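Local coordinates for beta-N-acetylglucosaminidase-like protein Glycoside hydrolase family 20 (Flavobacterium johnsoniae, PDB 6YHH) that probably removes terminal N-acetylglucosamine units from chitin-derived oligosaccharides as a family 20 beta-N-acetylhexosaminidase of bacterial chitin breakdown, at residues R165-M173 / V494-T504; E453-R463 / F553-T561. All coordinates share one frame; numbering follows the deposited sequence.

Along the chain the four segments come in the order 165-173, 453-463, 494-504 and 553-561, so the two contacts cross: each loop contains one segment of the other. Contact 1 closes a loop of 320 intervening residues and brings helix 160-172 of the catalytic domain against the end of helix 484-497. Contact 2 spans 89 residues and joins the loop after strand 443-450, with the start of helix 460-464, to the short helix 556-559. Their centres lie about 17 Å apart. Asp461, in contact 2, links them directly: its OD2 lies 2.7 Å from Arg165 NE of contact 1 in a salt bridge.

Contact 1: residues R165-M173 / V494-T504; sequences RNLDALAAM and VSFRLEELGLT
Arg165 lies along the turn that follows helix 484-497, and each part of its side chain meets a different portion of that turn. CB sits 3.4 Å from Leu501 O, CG faces the CD1 methyl of Leu503, and CD comes within 3.3 Å of Gly502 O. With CG lodged between its own backbone N and carbonyl carbon (chi1 62°) and the chain extended from there to NE, the guanidinium is carried as far as Thr504. There the CG2 methyl lies over the rim of one face, 3.5 Å above the plane, while NH1 donates in plane to a water 2.9 Å from it that also bonds Thr504 OG1. Outside the pair, NE and NH2 form salt bridges with Asp461 and Asp161. Were this residue cut back to an alanine, Asp461 and Asp161 would probably lose their cationic mate, and a gap would be likely to open beside Gly502 and Thr504.

Further along the helix the contact becomes apolar. Leu503 CD2 approaches Arg165 O and the CB of Ala169, whereas Leu498 CD2 reaches the CB atoms of both Ala169 and Ala172, the latter at 3.9 Å. Leu501 CD1 touches Ala172 CB and lies 3.7 Å from Asp168 O. At the far end Met173, bent at chi2 and chi3, brings SD to 3.5 Å from Val494 CG1. A second water donates to Asp168 OD2 and Leu501 O; the same carboxylate also has Tyr219 and Arg223 as partners.

Small alanines on helix 160-172 therefore admit leucine methyls close to its backbone, and the polar links between the segments run through water. The chemistry implies an apolar interface whose charged Arg165 end is fixed mainly by carboxylates beyond it.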
loop_
_atom_site.group_PDB
_atom_site.type_symbol
_atom_site.label_atom_id
_atom_site.label_comp_id
_atom_site.label_asym_id
_atom_site.label_seq_id
_atom_site.Cartn_x
_atom_site.Cartn_y
_atom_site.Cartn_z
ATOM N N ARG A 165 -8.690 1.156 -3.132
ATOM C CA ARG A 165 -8.396 -0.183 -3.637
ATOM C C ARG A 165 -9.546 -1.112 -3.324
ATOM O O ARG A 165 -9.783 -2.144 -4.049
ATOM C CB ARG A 165 -7.087 -0.750 -3.138
ATOM C CG ARG A 165 -6.946 -0.961 -1.641
ATOM C CD ARG A 165 -5.571 -1.454 -1.260
ATOM N NE ARG A 165 -5.432 -1.739 0.150
ATOM C CZ ARG A 165 -4.825 -0.954 1.055
ATOM N NH1 ARG A 165 -4.789 -1.287 2.315
ATOM N NH2 ARG A 165 -4.263 0.201 0.671
ATOM N N ASN A 166 -10.207 -0.913 -2.198
ATOM C CA ASN A 166 -11.355 -1.771 -1.895
ATOM C C ASN A 166 -12.529 -1.547 -2.882
ATOM O O ASN A 166 -13.234 -2.481 -3.170
ATOM C CB ASN A 166 -11.720 -1.639 -0.426
ATOM C CG ASN A 166 -10.837 -2.535 0.420
ATOM O OD1 ASN A 166 -9.693 -2.148 0.879
ATOM N ND2 ASN A 166 -11.288 -3.731 0.585
ATOM N N LEU A 167 -12.719 -0.328 -3.356
ATOM C CA LEU A 167 -13.692 -0.080 -4.393
ATOM C C LEU A 167 -13.286 -0.865 -5.636
ATOM O O LEU A 167 -14.154 -1.479 -6.300
ATOM C CB LEU A 167 -13.779 1.431 -4.704
ATOM C CG LEU A 167 -14.529 2.185 -3.626
ATOM C CD1 LEU A 167 -14.332 3.729 -3.743
ATOM C CD2 LEU A 167 -16.003 1.820 -3.565
ATOM N N ASP A 168 -11.985 -0.915 -5.990
ATOM C CA ASP A 168 -11.581 -1.763 -7.132
ATOM C C ASP A 168 -11.913 -3.228 -6.874
ATOM O O ASP A 168 -12.345 -3.928 -7.810
ATOM C CB ASP A 168 -10.094 -1.596 -7.425
ATOM C CG ASP A 168 -9.777 -0.221 -8.041
ATOM O OD1 ASP A 168 -10.354 0.049 -9.127
ATOM O OD2 ASP A 168 -8.983 0.501 -7.491
ATOM N N ALA A 169 -11.690 -3.698 -5.650
ATOM C CA ALA A 169 -11.939 -5.104 -5.338
ATOM C C ALA A 169 -13.474 -5.402 -5.472
ATOM O O ALA A 169 -13.897 -6.505 -5.919
ATOM C CB ALA A 169 -11.446 -5.488 -3.972
ATOM N N LEU A 170 -14.280 -4.475 -4.984
ATOM C CA LEU A 170 -15.769 -4.607 -5.064
ATOM C C LEU A 170 -16.161 -4.759 -6.561
ATOM O O LEU A 170 -16.836 -5.703 -6.909
ATOM C CB LEU A 170 -16.526 -3.415 -4.482
ATOM C CG LEU A 170 -16.531 -3.324 -2.949
ATOM C CD1 LEU A 170 -17.485 -2.215 -2.527
ATOM C CD2 LEU A 170 -16.709 -4.539 -2.151
ATOM N N ALA A 171 -15.617 -3.901 -7.400
ATOM C CA ALA A 171 -15.929 -4.056 -8.833
ATOM C C ALA A 171 -15.476 -5.366 -9.388
ATOM O O ALA A 171 -16.156 -5.970 -10.197
ATOM C CB ALA A 171 -15.430 -2.861 -9.645
ATOM N N ALA A 172 -14.294 -5.813 -8.989
ATOM C CA ALA A 172 -13.756 -7.067 -9.454
ATOM C C ALA A 172 -14.644 -8.231 -9.130
ATOM O O ALA A 172 -14.690 -9.258 -9.886
ATOM C CB ALA A 172 -12.380 -7.271 -8.834
ATOM N N MET A 173 -15.385 -8.098 -8.033
ATOM C CA MET A 173 -16.321 -9.160 -7.557
ATOM C C MET A 173 -17.770 -8.837 -7.927
ATOM O O MET A 173 -18.692 -9.466 -7.393
ATOM C CB MET A 173 -16.191 -9.315 -6.070
ATOM C CG MET A 173 -14.793 -9.756 -5.604
ATOM S SD MET A 173 -14.042 -11.109 -6.560
ATOM C CE MET A 173 -15.434 -12.266 -6.399
ATOM N N VAL A 494 -9.018 -16.184 -7.595
ATOM C CA VAL A 494 -9.699 -14.898 -7.413
ATOM C C VAL A 494 -8.927 -14.054 -6.385
ATOM O O VAL A 494 -8.657 -12.858 -6.634
ATOM C CB VAL A 494 -11.153 -15.168 -6.944
ATOM C CG1 VAL A 494 -11.850 -13.873 -6.585
ATOM C CG2 VAL A 494 -11.975 -15.873 -8.033
ATOM N N SER A 495 -8.564 -14.668 -5.274
ATOM C CA SER A 495 -7.846 -13.956 -4.227
ATOM C C SER A 495 -6.462 -13.468 -4.709
ATOM O O SER A 495 -6.062 -12.321 -4.466
ATOM C CB SER A 495 -7.675 -14.879 -3.026
ATOM O OG SER A 495 -7.016 -14.190 -1.942
ATOM N N PHE A 496 -5.748 -14.344 -5.420
ATOM C CA PHE A 496 -4.483 -13.981 -6.034
ATOM C C PHE A 496 -4.603 -12.807 -6.976
ATOM O O PHE A 496 -3.848 -11.820 -6.851
ATOM C CB PHE A 496 -3.971 -15.216 -6.710
ATOM C CG PHE A 496 -3.087 -15.027 -7.912
ATOM C CD1 PHE A 496 -1.925 -14.323 -7.835
ATOM C CD2 PHE A 496 -3.338 -15.741 -9.071
ATOM C CE1 PHE A 496 -1.114 -14.168 -8.919
ATOM C CE2 PHE A 496 -2.508 -15.651 -10.207
ATOM C CZ PHE A 496 -1.350 -14.883 -10.105
ATOM N N ARG A 497 -5.578 -12.835 -7.884
ATOM C CA ARG A 497 -5.694 -11.762 -8.878
ATOM C C ARG A 497 -6.105 -10.418 -8.309
ATOM O O ARG A 497 -5.855 -9.380 -8.899
ATOM C CB ARG A 497 -6.523 -12.216 -10.068
ATOM C CG ARG A 497 -5.832 -13.288 -10.902
ATOM C CD ARG A 497 -4.477 -12.840 -11.497
ATOM N NE ARG A 497 -3.986 -13.862 -12.462
ATOM C CZ ARG A 497 -2.781 -13.796 -13.017
ATOM N NH1 ARG A 497 -1.967 -12.774 -12.731
ATOM N NH2 ARG A 497 -2.343 -14.766 -13.819
ATOM N N LEU A 498 -6.730 -10.410 -7.110
ATOM C CA LEU A 498 -7.015 -9.140 -6.473
ATOM C C LEU A 498 -5.727 -8.370 -6.138
ATOM O O LEU A 498 -5.787 -7.130 -5.983
ATOM C CB LEU A 498 -7.888 -9.323 -5.209
ATOM C CG LEU A 498 -9.294 -9.836 -5.344
ATOM C CD1 LEU A 498 -9.864 -10.158 -3.975
ATOM C CD2 LEU A 498 -10.159 -8.779 -6.025
ATOM N N GLU A 499 -4.584 -9.052 -6.069
ATOM C CA GLU A 499 -3.356 -8.344 -5.693
ATOM C C GLU A 499 -2.962 -7.295 -6.687
ATOM O O GLU A 499 -2.300 -6.311 -6.336
ATOM C CB GLU A 499 -2.188 -9.292 -5.506
ATOM C CG GLU A 499 -2.268 -10.216 -4.288
ATOM C CD GLU A 499 -0.961 -10.861 -3.983
ATOM O OE1 GLU A 499 -0.450 -11.568 -4.842
ATOM O OE2 GLU A 499 -0.419 -10.497 -2.904
ATOM N N GLU A 500 -3.372 -7.462 -7.951
ATOM C CA GLU A 500 -3.060 -6.441 -8.928
ATOM C C GLU A 500 -3.747 -5.119 -8.682
ATOM O O GLU A 500 -3.348 -4.131 -9.265
ATOM C CB GLU A 500 -3.350 -6.934 -10.361
ATOM C CG GLU A 500 -4.837 -6.936 -10.691
ATOM C CD GLU A 500 -5.237 -7.758 -11.918
ATOM O OE1 GLU A 500 -4.400 -8.529 -12.437
ATOM O OE2 GLU A 500 -6.435 -7.634 -12.275
ATOM N N LEU A 501 -4.766 -5.120 -7.846
ATOM C CA LEU A 501 -5.499 -3.918 -7.517
ATOM C C LEU A 501 -4.949 -3.292 -6.200
ATOM O O LEU A 501 -5.493 -2.314 -5.695
ATOM C CB LEU A 501 -6.984 -4.303 -7.297
ATOM C CG LEU A 501 -7.621 -4.969 -8.514
ATOM C CD1 LEU A 501 -9.043 -5.449 -8.187
ATOM C CD2 LEU A 501 -7.557 -4.115 -9.751
ATOM N N GLY A 502 -3.844 -3.812 -5.693
ATOM C CA GLY A 502 -3.199 -3.283 -4.489
ATOM C C GLY A 502 -3.644 -3.922 -3.206
ATOM O O GLY A 502 -3.165 -3.559 -2.119
ATOM N N LEU A 503 -4.562 -4.876 -3.272
ATOM C CA LEU A 503 -5.055 -5.472 -2.018
ATOM C C LEU A 503 -3.935 -6.169 -1.272
ATOM O O LEU A 503 -3.056 -6.823 -1.856
ATOM C CB LEU A 503 -6.245 -6.480 -2.296
ATOM C CG LEU A 503 -7.650 -5.858 -2.452
ATOM C CD1 LEU A 503 -8.135 -4.832 -1.499
ATOM C CD2 LEU A 503 -7.627 -5.025 -3.728
ATOM N N THR A 504 -3.912 -6.045 0.043
ATOM C CA THR A 504 -2.716 -6.360 0.837
ATOM C C THR A 504 -2.895 -7.631 1.608
ATOM O O THR A 504 -2.079 -7.955 2.462
ATOM C CB THR A 504 -2.410 -5.289 1.892
ATOM O OG1 THR A 504 -3.423 -5.246 2.923
ATOM C CG2 THR A 504 -2.316 -3.877 1.294
HETATM O O HOH W 1 -5.162 -3.543 4.176
HETATM O O HOH W 2 -6.314 -0.092 -6.986
#

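Contact 2: residues E453-R463 / F553-T561; sequences ELATPETFDSR and FTLFADACT
An ST motif shapes the loop leading into helix 460-464: Thr456 OG1 accepts from Thr459 N at 3.1 Å, and Thr456 N donates back to Thr459 OG1. This loop follows strand 443-450 of the catalytic barrel and begins near the active site, where Glu453 bonds a bound Tris molecule and lies about 7 Å, side chain to side chain, from Glu317, the predicted proton donor.

Phe553 packs against the motif. Thr456 CG2 approaches its CD2 at 3.6 Å, and Leu454 CD2 meets its CE1 at 3.8 Å; His156 and Tyr547 also meet this ring. Thr459 CG2 also touches Asp558 CB. One water joins Leu454 O, Thr459 OG1 and Asp558 OD1, the last also paired with Arg540.

Arg463 makes the direct polar link. Its chain bends at chi2 (55°), bringing the guanidinium to the carbonyl end of the short helix. NH2 donates to Ala557 O at 3.0 Å, and Cys560 N reaches the same oxygen from the other face of its carbonyl plane. NH1 bonds Cys560 O at 2.9 Å, with an N-H...O angle of 131°, and Ser462 OG at 3.1 Å. Ser462 OG in turn donates to Thr459 O, in the carbonyl plane on a lone pair. The positive group thus probably offsets part of the carbonyl charge where this weakly bonded turn ends, while the NH1 bond to Ser462 OG helps fix the guanidinium's rotation.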
loop_
_atom_site.group_PDB
_atom_site.type_symbol
_atom_site.label_atom_id
_atom_site.label_comp_id
_atom_site.label_asym_id
_atom_site.label_seq_id
_atom_site.Cartn_x
_atom_site.Cartn_y
_atom_site.Cartn_z
ATOM N N GLU A 453 -12.719 -2.366 14.898
ATOM C CA GLU A 453 -12.089 -2.417 16.213
ATOM C C GLU A 453 -10.718 -3.044 16.172
ATOM O O GLU A 453 -9.779 -2.555 16.859
ATOM C CB GLU A 453 -12.891 -3.204 17.198
ATOM C CG GLU A 453 -14.241 -2.603 17.613
ATOM C CD GLU A 453 -15.431 -2.883 16.775
ATOM O OE1 GLU A 453 -15.278 -3.245 15.571
ATOM O OE2 GLU A 453 -16.552 -2.800 17.379
ATOM N N LEU A 454 -10.585 -4.165 15.415
ATOM C CA LEU A 454 -9.419 -4.958 15.420
ATOM C C LEU A 454 -8.718 -5.066 14.046
ATOM O O LEU A 454 -8.079 -6.078 13.766
ATOM C CB LEU A 454 -9.718 -6.377 15.948
ATOM C CG LEU A 454 -10.410 -6.439 17.324
ATOM C CD1 LEU A 454 -10.822 -7.890 17.745
ATOM C CD2 LEU A 454 -9.563 -5.740 18.431
ATOM N N ALA A 455 -8.885 -4.051 13.224
ATOM C CA ALA A 455 -8.233 -3.998 11.904
ATOM C C ALA A 455 -7.705 -2.610 11.644
ATOM O O ALA A 455 -8.458 -1.664 11.531
ATOM C CB ALA A 455 -9.172 -4.426 10.839
ATOM N N THR A 456 -6.418 -2.541 11.412
ATOM C CA THR A 456 -5.747 -1.286 11.022
ATOM C C THR A 456 -5.777 -1.179 9.530
ATOM O O THR A 456 -6.136 -2.127 8.847
ATOM C CB THR A 456 -4.286 -1.350 11.465
ATOM O OG1 THR A 456 -3.695 -2.527 10.863
ATOM C CG2 THR A 456 -4.184 -1.443 13.006
ATOM N N PRO A 457 -5.338 -0.049 8.998
ATOM C CA PRO A 457 -5.192 -0.009 7.516
ATOM C C PRO A 457 -4.284 -1.073 6.979
ATOM O O PRO A 457 -4.445 -1.476 5.823
ATOM C CB PRO A 457 -4.557 1.365 7.275
ATOM C CG PRO A 457 -5.097 2.141 8.421
ATOM C CD PRO A 457 -5.132 1.273 9.619
ATOM N N GLU A 458 -3.341 -1.524 7.799
ATOM C CA GLU A 458 -2.426 -2.616 7.397
ATOM C C GLU A 458 -3.088 -3.958 7.318
ATOM O O GLU A 458 -2.811 -4.793 6.427
ATOM C CB GLU A 458 -1.164 -2.646 8.284
ATOM C CG GLU A 458 -0.338 -1.340 8.145
ATOM C CD GLU A 458 -0.835 -0.134 8.870
ATOM O OE1 GLU A 458 -1.606 -0.235 9.842
ATOM O OE2 GLU A 458 -0.564 0.958 8.258
ATOM N N THR A 459 -3.949 -4.266 8.268
ATOM C CA THR A 459 -4.542 -5.584 8.325
ATOM C C THR A 459 -5.987 -5.676 7.728
ATOM O O THR A 459 -6.488 -6.782 7.575
ATOM C CB THR A 459 -4.607 -6.223 9.736
ATOM O OG1 THR A 459 -5.413 -5.416 10.593
ATOM C CG2 THR A 459 -3.247 -6.267 10.341
ATOM N N PHE A 460 -6.562 -4.533 7.375
ATOM C CA PHE A 460 -7.928 -4.407 6.840
ATOM C C PHE A 460 -8.199 -5.412 5.710
ATOM O O PHE A 460 -9.111 -6.252 5.794
ATOM C CB PHE A 460 -8.150 -3.003 6.287
ATOM C CG PHE A 460 -9.559 -2.763 5.853
ATOM C CD1 PHE A 460 -10.494 -2.333 6.776
ATOM C CD2 PHE A 460 -9.955 -2.900 4.531
ATOM C CE1 PHE A 460 -11.810 -2.137 6.469
ATOM C CE2 PHE A 460 -11.263 -2.701 4.164
ATOM C CZ PHE A 460 -12.208 -2.272 5.111
ATOM N N ASP A 461 -7.353 -5.402 4.681
ATOM C CA ASP A 461 -7.606 -6.279 3.527
ATOM C C ASP A 461 -7.520 -7.794 3.885
ATOM O O ASP A 461 -8.333 -8.592 3.340
ATOM C CB ASP A 461 -6.658 -5.981 2.385
ATOM C CG ASP A 461 -6.832 -4.632 1.777
ATOM O OD1 ASP A 461 -7.822 -3.994 2.045
ATOM O OD2 ASP A 461 -5.905 -4.250 0.966
ATOM N N SER A 462 -6.643 -8.166 4.846
ATOM C CA SER A 462 -6.549 -9.543 5.267
ATOM C C SER A 462 -7.822 -10.039 5.943
ATOM O O SER A 462 -8.082 -11.268 6.027
ATOM C CB SER A 462 -5.371 -9.776 6.221
ATOM O OG SER A 462 -5.557 -9.259 7.490
ATOM N N ARG A 463 -8.548 -9.127 6.536
ATOM C CA ARG A 463 -9.858 -9.465 7.151
ATOM C C ARG A 463 -10.969 -9.523 6.080
ATOM O O ARG A 463 -11.833 -10.436 6.062
ATOM C CB ARG A 463 -10.169 -8.455 8.278
ATOM C CG ARG A 463 -9.551 -8.871 9.621
ATOM C CD ARG A 463 -8.060 -9.136 9.628
ATOM N NE ARG A 463 -7.645 -9.710 10.912
ATOM C CZ ARG A 463 -6.708 -10.665 11.027
ATOM N NH1 ARG A 463 -5.940 -11.012 9.986
ATOM N NH2 ARG A 463 -6.473 -11.212 12.244
ATOM N N PHE A 553 -1.228 -3.854 16.181
ATOM C CA PHE A 553 -1.842 -5.000 15.428
ATOM C C PHE A 553 -0.812 -5.520 14.461
ATOM O O PHE A 553 -1.048 -5.727 13.259
ATOM C CB PHE A 553 -3.155 -4.572 14.739
ATOM C CG PHE A 553 -4.259 -4.286 15.697
ATOM C CD1 PHE A 553 -5.086 -5.269 16.116
ATOM C CD2 PHE A 553 -4.430 -3.027 16.227
ATOM C CE1 PHE A 553 -6.057 -5.038 17.091
ATOM C CE2 PHE A 553 -5.468 -2.761 17.116
ATOM C CZ PHE A 553 -6.278 -3.761 17.555
ATOM N N THR A 554 0.373 -5.789 15.022
ATOM C CA THR A 554 1.552 -6.267 14.284
ATOM C C THR A 554 2.074 -7.615 14.789
ATOM O O THR A 554 3.266 -7.944 14.623
ATOM C CB THR A 554 2.649 -5.201 14.442
ATOM O OG1 THR A 554 2.846 -5.011 15.829
ATOM C CG2 THR A 554 2.284 -3.867 13.768
ATOM N N LEU A 555 1.188 -8.399 15.384
ATOM C CA LEU A 555 1.586 -9.574 16.138
ATOM C C LEU A 555 1.008 -10.801 15.488
ATOM O O LEU A 555 0.335 -10.732 14.456
ATOM C CB LEU A 555 1.153 -9.415 17.581
ATOM C CG LEU A 555 1.722 -8.214 18.381
ATOM C CD1 LEU A 555 1.302 -8.293 19.858
ATOM C CD2 LEU A 555 3.234 -8.137 18.241
ATOM N N PHE A 556 1.254 -11.976 16.110
ATOM C CA PHE A 556 0.883 -13.199 15.397
ATOM C C PHE A 556 -0.572 -13.322 15.006
ATOM O O PHE A 556 -0.878 -13.768 13.891
ATOM C CB PHE A 556 1.277 -14.405 16.212
ATOM C CG PHE A 556 1.236 -15.729 15.450
ATOM C CD1 PHE A 556 2.124 -16.001 14.435
ATOM C CD2 PHE A 556 0.283 -16.653 15.784
ATOM C CE1 PHE A 556 2.049 -17.223 13.776
ATOM C CE2 PHE A 556 0.174 -17.857 15.123
ATOM C CZ PHE A 556 1.078 -18.139 14.129
ATOM N N ALA A 557 -1.496 -12.925 15.854
ATOM C CA ALA A 557 -2.919 -13.010 15.505
ATOM C C ALA A 557 -3.280 -12.199 14.253
ATOM O O ALA A 557 -4.154 -12.592 13.490
ATOM C CB ALA A 557 -3.792 -12.567 16.655
ATOM N N ASP A 558 -2.538 -11.096 14.053
ATOM C CA ASP A 558 -2.750 -10.212 12.913
ATOM C C ASP A 558 -2.274 -10.792 11.608
ATOM O O ASP A 558 -2.756 -10.386 10.582
ATOM C CB ASP A 558 -2.097 -8.868 13.217
ATOM C CG ASP A 558 -2.572 -8.366 14.525
ATOM O OD1 ASP A 558 -3.826 -8.151 14.625
ATOM O OD2 ASP A 558 -1.783 -8.200 15.459
ATOM N N ALA A 559 -1.374 -11.793 11.643
ATOM C CA ALA A 559 -0.945 -12.550 10.473
ATOM C C ALA A 559 -1.753 -13.762 10.173
ATOM O O ALA A 559 -1.684 -14.307 9.071
ATOM C CB ALA A 559 0.528 -12.983 10.706
ATOM N N CYS A 560 -2.636 -14.147 11.106
ATOM C CA CYS A 560 -3.482 -15.310 10.901
ATOM C C CYS A 560 -4.900 -14.967 10.397
ATOM O O CYS A 560 -5.414 -13.818 10.599
ATOM C CB CYS A 560 -3.620 -16.134 12.194
ATOM S SG CYS A 560 -2.067 -16.826 12.770
ATOM N N THR A 561 -5.490 -15.967 9.696
ATOM C CA THR A 561 -6.821 -15.810 9.140
ATOM C C THR A 561 -7.634 -17.051 9.360
ATOM O O THR A 561 -7.043 -18.092 9.584
ATOM C CB THR A 561 -6.721 -15.485 7.630
ATOM O OG1 THR A 561 -5.731 -16.336 7.018
ATOM C CG2 THR A 561 -6.208 -14.075 7.461
HETATM O O HOH W 3 -5.643 -7.040 12.798
HETATM O O HOH W 4 -1.231 -3.523 11.579
#